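Local coordinates for RIM-binding protein, isoform F (Drosophila melanogaster, PDB 6Q9M) that probably acts as an active-zone scaffold at synapses, coupling the recruitment of synaptic vesicles to their release sites, at residues D210-E218 against I226-N234; P241-V247 against V280-D288. All blocks are in the same frame, centred on the assembly; numbering follows the deposited sequence.

Interaction 1 of 2, residues D210-E218 against I226-N234; sequences DPPQEIQLE and ILVTWQPVN
D210 meets V233 through its backbone, the carbonyl O lying against the V233 CG1 methyl, while its carboxylate turns to T205. P212 comes next and points at the partner strand: its CB sits 3.5 Å from W230 CD1, with proline and indole meeting at a slant, and the same CB rests on the carbonyl O of Q231. W230 can offer that ring atom because its CG stands between backbone N and carbonyl carbon (chi1 60°). The Q213 carbonyl then receives Q231 N at 2.9 Å, with an N-H...O angle of 172°. At E214 the chain turns a corner, phi and psi both positive, and OE1 of its carboxylate reaches Q231 CB obliquely. Beyond the corner the two segments form the antiparallel hairpin of strands 215-219 and 225-231, an edge of the third, immunoglobulin-like domain, their axes 163° apart. I215 donates a CA-H...O contact to T229 O and sets its CG2 4.3 Å from V228 CG2. Q216 and T229 are a hydrogen-bonded pair, with Q216 N to T229 O and T229 N to Q216 O both 3.0 Å. L217 faces V228 in a non-hydrogen-bonded pair and lays its CD2 4.2 Å from I226 CG2. E218 closes a second bonded pair, its N reaching L227 O at 3.1 Å.

Interaction 2 of 2, residues P241-V247 against V280-D288; sequences PVTGYAV and VTIRTKSRD
A classic beta bulge marks this antiparallel pairing of strand 242-246 with strand 283-286, where two residues, T243 and G244, lie across from the single residue K285. The evidence is in the backbone: T243 N donates to K285 O at 3.0 Å, while K285 N returns a bond to G244 O at 3.2 Å. The extra residue is accommodated by T243, whose psi of -56° departs from the extended values around it. Its side chain points at the other strand, and CG2 packs on S286 O at 3.4 Å; the hydroxyl lies implausibly near K285, so its exact place is doubtful. A glycine at T243 would probably leave S286 without its methyl cover and let the bulged backbone turn more freely. Past the bulge the pairing becomes regular: A246 N donates to R283 O at 2.9 Å, and R283 N returns to A246 O at 2.7 Å. Y245 and T284 run side by side on one face: T284 OG1 approaches the ring edge near its plane, 3.6 Å from Y245 CE1, while making its hydrogen bond to D210 O. Next along, I282 CG1 lies 3.6 Å from V247 CG1. At the opposite end P241 CG sits over one face of the R287 guanidinium, toward its rim, 3.4 Å from R287 NE. The R287 CG, between backbone N and carbonyl carbon (chi1 60°), starts a chain that bends at chi2 to run beside the proline, and NH2 donates to S286 OG. R283 sends its guanidinium away to a salt bridge with D293. Such a bulged antiparallel pair, with strand 256-257 on the other side of strand 242-246, is consistent with one sheet of an immunoglobulin-like beta-sandwich of the fibronectin type III kind.

How the interactions relate
Interactions 1 and 2 lie in series along the chain within the same immunoglobulin-like domain, their centres about 11 Å apart, and belong to separate sheets. Two polar links join them. D210 O of interaction 1 approaches T284 OG1 of interaction 2 at 2.5 Å, a probable hydrogen bond, and V233 N lies 2.9 Å from Y245 OH, which also bonds to P260 O. The Y245 ring meets W230 edge-to-face, so both aromatic residues sit where the sheets come together. P212 packs on the T284 hydroxyl, V233 on T284 and I215 on I282, adding side-chain packing to the same junction. The pairings 210-218/226-234 and 241-247/280-288 thus meet through side chains as well as backbone atoms.

Interaction 1 of 2, residues D210-E218 against I226-N234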
loop_
_atom_site.group_PDB
_atom_site.type_symbol
_atom_site.label_atom_id
_atom_site.label_comp_id
_atom_site.label_asym_id
_atom_site.label_seq_id
_atom_site.Cartn_x
_atom_site.Cartn_y
_atom_site.Cartn_z
ATOM N N ASP A 210 22.936 4.507 -2.701
ATOM C CA ASP A 210 21.843 5.250 -2.113
ATOM C C ASP A 210 21.969 5.283 -0.597
ATOM O O ASP A 210 22.370 4.292 0.029
ATOM C CB ASP A 210 20.500 4.623 -2.501
ATOM C CG ASP A 210 20.000 5.124 -3.840
ATOM O OD1 ASP A 210 19.831 6.358 -4.003
ATOM O OD2 ASP A 210 19.812 4.282 -4.741
ATOM N N PRO A 211 21.656 6.414 0.018
ATOM C CA PRO A 211 21.810 6.523 1.464
ATOM C C PRO A 211 20.775 5.672 2.176
ATOM O O PRO A 211 19.709 5.368 1.610
ATOM C CB PRO A 211 21.596 8.019 1.737
ATOM C CG PRO A 211 20.840 8.536 0.510
ATOM C CD PRO A 211 21.257 7.680 -0.634
ATOM N N PRO A 212 21.051 5.233 3.405
ATOM C CA PRO A 212 20.051 4.476 4.162
ATOM C C PRO A 212 18.875 5.348 4.561
ATOM O O PRO A 212 18.977 6.570 4.680
ATOM C CB PRO A 212 20.822 4.001 5.401
ATOM C CG PRO A 212 21.934 4.960 5.551
ATOM C CD PRO A 212 22.320 5.354 4.144
ATOM N N GLN A 213 17.749 4.695 4.793
ATOM C CA GLN A 213 16.537 5.357 5.245
ATOM C C GLN A 213 16.235 4.969 6.687
ATOM O O GLN A 213 16.938 4.159 7.300
ATOM C CB GLN A 213 15.367 5.006 4.329
ATOM C CG GLN A 213 15.650 5.231 2.860
ATOM C CD GLN A 213 14.384 5.271 2.037
ATOM O OE1 GLN A 213 14.252 4.552 1.048
ATOM N NE2 GLN A 213 13.438 6.109 2.448
ATOM N N GLU A 214 15.156 5.553 7.211
ATOM C CA GLU A 214 14.656 5.266 8.554
ATOM C C GLU A 214 15.757 5.444 9.596
ATOM O O GLU A 214 15.955 4.618 10.487
ATOM C CB GLU A 214 14.048 3.866 8.619
ATOM C CG GLU A 214 12.755 3.726 7.832
ATOM C CD GLU A 214 12.250 2.294 7.772
ATOM O OE1 GLU A 214 12.812 1.428 8.478
ATOM O OE2 GLU A 214 11.285 2.033 7.019
ATOM N N ILE A 215 16.460 6.567 9.489
ATOM C CA ILE A 215 17.481 6.909 10.465
ATOM C C ILE A 215 16.808 7.344 11.754
ATOM O O ILE A 215 15.912 8.197 11.748
ATOM C CB ILE A 215 18.385 8.023 9.923
ATOM C CG1 ILE A 215 18.963 7.628 8.562
ATOM C CG2 ILE A 215 19.440 8.375 10.952
ATOM C CD1 ILE A 215 18.216 8.244 7.400
ATOM N N GLN A 216 17.235 6.761 12.870
ATOM C CA GLN A 216 16.782 7.214 14.175
ATOM C C GLN A 216 17.962 7.245 15.128
ATOM O O GLN A 216 19.036 6.702 14.853
ATOM C CB GLN A 216 15.676 6.319 14.751
ATOM C CG GLN A 216 14.841 5.614 13.713
ATOM C CD GLN A 216 13.847 4.660 14.327
ATOM O OE1 GLN A 216 13.906 4.361 15.523
ATOM N NE2 GLN A 216 12.922 4.172 13.510
ATOM N N LEU A 217 17.732 7.848 16.286
ATOM C CA LEU A 217 18.803 8.032 17.246
ATOM C C LEU A 217 18.222 8.017 18.647
ATOM O O LEU A 217 17.113 8.507 18.868
ATOM C CB LEU A 217 19.528 9.352 16.977
ATOM C CG LEU A 217 20.832 9.574 17.726
ATOM C CD1 LEU A 217 21.823 10.235 16.794
ATOM C CD2 LEU A 217 20.598 10.407 18.980
ATOM N N GLU A 218 18.967 7.427 19.580
ATOM C CA GLU A 218 18.608 7.443 20.994
ATOM C C GLU A 218 19.862 7.203 21.826
ATOM O O GLU A 218 20.905 6.789 21.313
ATOM C CB GLU A 218 17.525 6.407 21.301
ATOM C CG GLU A 218 17.926 4.973 21.003
ATOM C CD GLU A 218 16.841 3.983 21.378
ATOM O OE1 GLU A 218 16.829 3.518 22.537
ATOM O OE2 GLU A 218 15.995 3.677 20.512
ATOM N N ILE A 226 25.410 7.030 22.443
ATOM C CA ILE A 226 24.151 7.112 21.716
ATOM C C ILE A 226 24.111 5.985 20.699
ATOM O O ILE A 226 25.150 5.541 20.195
ATOM C CB ILE A 226 23.935 8.486 21.049
ATOM C CG1 ILE A 226 25.231 9.031 20.459
ATOM C CG2 ILE A 226 23.353 9.480 22.063
ATOM C CD1 ILE A 226 25.620 8.403 19.144
ATOM N N LEU A 227 22.906 5.506 20.413
ATOM C CA LEU A 227 22.702 4.448 19.434
ATOM C C LEU A 227 21.941 4.987 18.229
ATOM O O LEU A 227 20.743 5.277 18.320
ATOM C CB LEU A 227 21.973 3.266 20.061
ATOM C CG LEU A 227 21.983 2.056 19.128
ATOM C CD1 LEU A 227 23.203 1.206 19.389
ATOM C CD2 LEU A 227 20.706 1.251 19.303
ATOM N N VAL A 228 22.635 5.109 17.105
ATOM C CA VAL A 228 22.026 5.494 15.839
ATOM C C VAL A 228 21.737 4.220 15.063
ATOM O O VAL A 228 22.560 3.290 15.037
ATOM C CB VAL A 228 22.936 6.451 15.041
ATOM C CG1 VAL A 228 24.364 5.932 15.012
ATOM C CG2 VAL A 228 22.406 6.654 13.626
ATOM N N THR A 229 20.547 4.155 14.465
ATOM C CA THR A 229 20.096 3.006 13.697
ATOM C C THR A 229 19.593 3.480 12.344
ATOM O O THR A 229 19.278 4.660 12.157
ATOM C CB THR A 229 18.973 2.257 14.411
ATOM O OG1 THR A 229 17.790 3.069 14.407
ATOM C CG2 THR A 229 19.368 1.948 15.849
ATOM N N TRP A 230 19.533 2.545 11.397
ATOM C CA TRP A 230 19.080 2.842 10.045
ATOM C C TRP A 230 18.700 1.540 9.359
ATOM O O TRP A 230 19.090 0.452 9.790
ATOM C CB TRP A 230 20.148 3.574 9.234
ATOM C CG TRP A 230 21.390 2.775 9.092
ATOM C CD1 TRP A 230 21.695 1.873 8.103
ATOM C CD2 TRP A 230 22.506 2.786 9.977
ATOM N NE1 TRP A 230 22.942 1.327 8.328
ATOM C CE2 TRP A 230 23.453 1.870 9.478
ATOM C CE3 TRP A 230 22.801 3.487 11.149
ATOM C CZ2 TRP A 230 24.659 1.643 10.113
ATOM C CZ3 TRP A 230 23.996 3.266 11.769
ATOM C CH2 TRP A 230 24.908 2.357 11.254
ATOM N N GLN A 231 17.924 1.669 8.287
ATOM C CA GLN A 231 17.525 0.512 7.494
ATOM C C GLN A 231 18.610 0.156 6.484
ATOM O O GLN A 231 19.007 1.016 5.691
ATOM C CB GLN A 231 16.211 0.777 6.766
ATOM C CG GLN A 231 15.758 -0.379 5.867
ATOM C CD GLN A 231 15.163 0.084 4.543
ATOM O OE1 GLN A 231 14.437 1.080 4.480
ATOM N NE2 GLN A 231 15.472 -0.642 3.473
ATOM N N PRO A 232 19.129 -1.070 6.497
ATOM C CA PRO A 232 20.113 -1.471 5.482
ATOM C C PRO A 232 19.525 -1.308 4.087
ATOM O O PRO A 232 18.311 -1.371 3.891
ATOM C CB PRO A 232 20.396 -2.942 5.816
ATOM C CG PRO A 232 19.957 -3.108 7.246
ATOM C CD PRO A 232 18.806 -2.164 7.427
ATOM N N VAL A 233 20.406 -1.119 3.105
ATOM C CA VAL A 233 19.960 -0.718 1.772
ATOM C C VAL A 233 19.205 -1.847 1.074
ATOM O O VAL A 233 18.152 -1.619 0.463
ATOM C CB VAL A 233 21.167 -0.263 0.938
ATOM C CG1 VAL A 233 21.777 0.976 1.543
ATOM C CG2 VAL A 233 22.193 -1.382 0.900
ATOM N N ASN A 234 19.727 -3.071 1.153
ATOM C CA ASN A 234 19.121 -4.229 0.507
ATOM C C ASN A 234 18.968 -4.005 -0.999
ATOM O O ASN A 234 19.955 -3.823 -1.716
ATOM C CB ASN A 234 17.763 -4.550 1.144
ATOM C CG ASN A 234 17.028 -5.653 0.417
ATOM O OD1 ASN A 234 17.643 -6.523 -0.192
ATOM N ND2 ASN A 234 15.702 -5.623 0.476
#

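Interaction 2 of 2, residues P241-V247 against V280-D288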
loop_
_atom_site.group_PDB
_atom_site.type_symbol
_atom_site.label_atom_id
_atom_site.label_comp_id
_atom_site.label_asym_id
_atom_site.label_seq_id
_atom_site.Cartn_x
_atom_site.Cartn_y
_atom_site.Cartn_z
ATOM N N PRO A 241 26.210 -3.733 -4.877
ATOM C CA PRO A 241 27.547 -4.065 -4.356
ATOM C C PRO A 241 27.888 -3.213 -3.132
ATOM O O PRO A 241 28.933 -2.569 -3.067
ATOM C CB PRO A 241 28.483 -3.764 -5.538
ATOM C CG PRO A 241 27.650 -2.981 -6.529
ATOM C CD PRO A 241 26.232 -3.348 -6.299
ATOM N N VAL A 242 26.998 -3.268 -2.148
ATOM C CA VAL A 242 27.125 -2.479 -0.929
ATOM C C VAL A 242 28.203 -3.039 -0.016
ATOM O O VAL A 242 28.192 -4.221 0.338
ATOM C CB VAL A 242 25.769 -2.400 -0.224
ATOM C CG1 VAL A 242 25.903 -1.881 1.179
ATOM C CG2 VAL A 242 24.840 -1.531 -1.066
ATOM N N THR A 243 29.165 -2.187 0.353
ATOM C CA THR A 243 30.227 -2.562 1.290
ATOM C C THR A 243 29.740 -2.548 2.740
ATOM O O THR A 243 29.847 -3.545 3.474
ATOM C CB THR A 243 31.379 -1.560 1.187
ATOM O OG1 THR A 243 30.821 -0.255 1.310
ATOM C CG2 THR A 243 32.130 -1.658 -0.081
ATOM N N GLY A 244 29.205 -1.401 3.167
ATOM C CA GLY A 244 29.006 -1.103 4.574
ATOM C C GLY A 244 28.439 0.295 4.744
ATOM O O GLY A 244 27.727 0.771 3.857
ATOM N N TYR A 245 28.749 0.975 5.850
ATOM C CA TYR A 245 28.187 2.295 6.115
ATOM C C TYR A 245 29.201 3.176 6.831
ATOM O O TYR A 245 30.240 2.709 7.299
ATOM C CB TYR A 245 26.886 2.205 6.938
ATOM C CG TYR A 245 25.848 1.387 6.224
ATOM C CD1 TYR A 245 25.056 1.952 5.233
ATOM C CD2 TYR A 245 25.705 0.037 6.491
ATOM C CE1 TYR A 245 24.122 1.200 4.550
ATOM C CE2 TYR A 245 24.774 -0.725 5.811
ATOM C CZ TYR A 245 23.985 -0.138 4.841
ATOM O OH TYR A 245 23.051 -0.898 4.169
ATOM N N ALA A 246 28.918 4.480 6.842
ATOM C CA ALA A 246 29.742 5.470 7.527
ATOM C C ALA A 246 28.845 6.548 8.124
ATOM O O ALA A 246 27.908 7.017 7.470
ATOM C CB ALA A 246 30.773 6.103 6.584
ATOM N N VAL A 247 29.124 6.932 9.365
ATOM C CA VAL A 247 28.276 7.910 10.045
ATOM C C VAL A 247 28.922 9.306 10.119
ATOM O O VAL A 247 30.045 9.477 10.591
ATOM C CB VAL A 247 27.873 7.395 11.451
ATOM C CG1 VAL A 247 26.702 6.450 11.329
ATOM C CG2 VAL A 247 29.026 6.673 12.129
ATOM N N VAL A 280 23.395 14.063 13.021
ATOM C CA VAL A 280 24.405 13.723 12.021
ATOM C C VAL A 280 23.757 12.765 11.006
ATOM O O VAL A 280 22.651 12.266 11.218
ATOM C CB VAL A 280 25.706 13.164 12.668
ATOM C CG1 VAL A 280 26.655 12.444 11.667
ATOM C CG2 VAL A 280 26.472 14.323 13.345
ATOM N N THR A 281 24.424 12.583 9.865
ATOM C CA THR A 281 23.980 11.777 8.732
ATOM C C THR A 281 24.813 10.498 8.582
ATOM O O THR A 281 25.887 10.352 9.177
ATOM C CB THR A 281 24.053 12.610 7.440
ATOM O OG1 THR A 281 23.723 13.974 7.718
ATOM C CG2 THR A 281 23.067 12.105 6.442
ATOM N N ILE A 282 24.273 9.551 7.793
ATOM C CA ILE A 282 24.932 8.297 7.432
ATOM C C ILE A 282 25.107 8.215 5.922
ATOM O O ILE A 282 24.274 8.694 5.145
ATOM C CB ILE A 282 24.153 7.057 7.919
ATOM C CG1 ILE A 282 23.815 7.191 9.397
ATOM C CG2 ILE A 282 24.935 5.771 7.655
ATOM C CD1 ILE A 282 22.371 7.325 9.613
ATOM N N ARG A 283 26.202 7.590 5.509
ATOM C CA ARG A 283 26.514 7.384 4.107
ATOM C C ARG A 283 26.629 5.898 3.806
ATOM O O ARG A 283 27.232 5.152 4.587
ATOM C CB ARG A 283 27.822 8.072 3.755
ATOM C CG ARG A 283 27.680 9.537 3.520
ATOM C CD ARG A 283 28.766 10.273 4.309
ATOM N NE ARG A 283 28.502 11.700 4.266
ATOM C CZ ARG A 283 29.281 12.621 4.796
ATOM N NH1 ARG A 283 30.374 12.262 5.443
ATOM N NH2 ARG A 283 28.929 13.889 4.709
ATOM N N THR A 284 26.029 5.461 2.699
ATOM C CA THR A 284 26.278 4.111 2.214
ATOM C C THR A 284 27.585 4.072 1.435
ATOM O O THR A 284 27.791 4.847 0.492
ATOM C CB THR A 284 25.146 3.608 1.323
ATOM O OG1 THR A 284 23.894 3.774 1.998
ATOM C CG2 THR A 284 25.358 2.134 1.017
ATOM N N LYS A 285 28.432 3.122 1.787
ATOM C CA LYS A 285 29.714 2.908 1.139
ATOM C C LYS A 285 29.535 1.742 0.169
ATOM O O LYS A 285 28.800 0.795 0.454
ATOM C CB LYS A 285 30.776 2.618 2.221
ATOM C CG LYS A 285 32.226 2.262 1.817
ATOM C CD LYS A 285 32.720 2.801 0.473
ATOM C CE LYS A 285 34.232 2.988 0.481
ATOM N NZ LYS A 285 34.975 1.710 0.721
ATOM N N SER A 286 30.187 1.810 -0.986
ATOM C CA SER A 286 30.142 0.691 -1.918
ATOM C C SER A 286 31.520 0.513 -2.542
ATOM O O SER A 286 32.508 1.102 -2.095
ATOM C CB SER A 286 29.038 0.872 -2.971
ATOM O OG SER A 286 29.557 1.367 -4.199
ATOM N N ARG A 287 31.560 -0.287 -3.611
ATOM C CA ARG A 287 32.793 -0.952 -4.019
ATOM C C ARG A 287 33.905 0.036 -4.349
ATOM O O ARG A 287 35.077 -0.241 -4.065
ATOM C CB ARG A 287 32.516 -1.873 -5.213
ATOM C CG ARG A 287 31.959 -1.201 -6.489
ATOM C CD ARG A 287 30.452 -0.956 -6.431
ATOM N NE ARG A 287 29.841 -0.668 -7.732
ATOM C CZ ARG A 287 28.795 0.141 -7.904
ATOM N NH1 ARG A 287 28.296 0.342 -9.117
ATOM N NH2 ARG A 287 28.245 0.757 -6.859
ATOM N N ASP A 288 33.572 1.197 -4.923
ATOM C CA ASP A 288 34.570 2.238 -5.141
ATOM C C ASP A 288 34.123 3.632 -4.703
ATOM O O ASP A 288 34.835 4.598 -4.985
ATOM C CB ASP A 288 34.986 2.297 -6.615
ATOM C CG ASP A 288 35.419 0.944 -7.170
ATOM O OD1 ASP A 288 34.548 0.096 -7.454
ATOM O OD2 ASP A 288 36.638 0.731 -7.344
#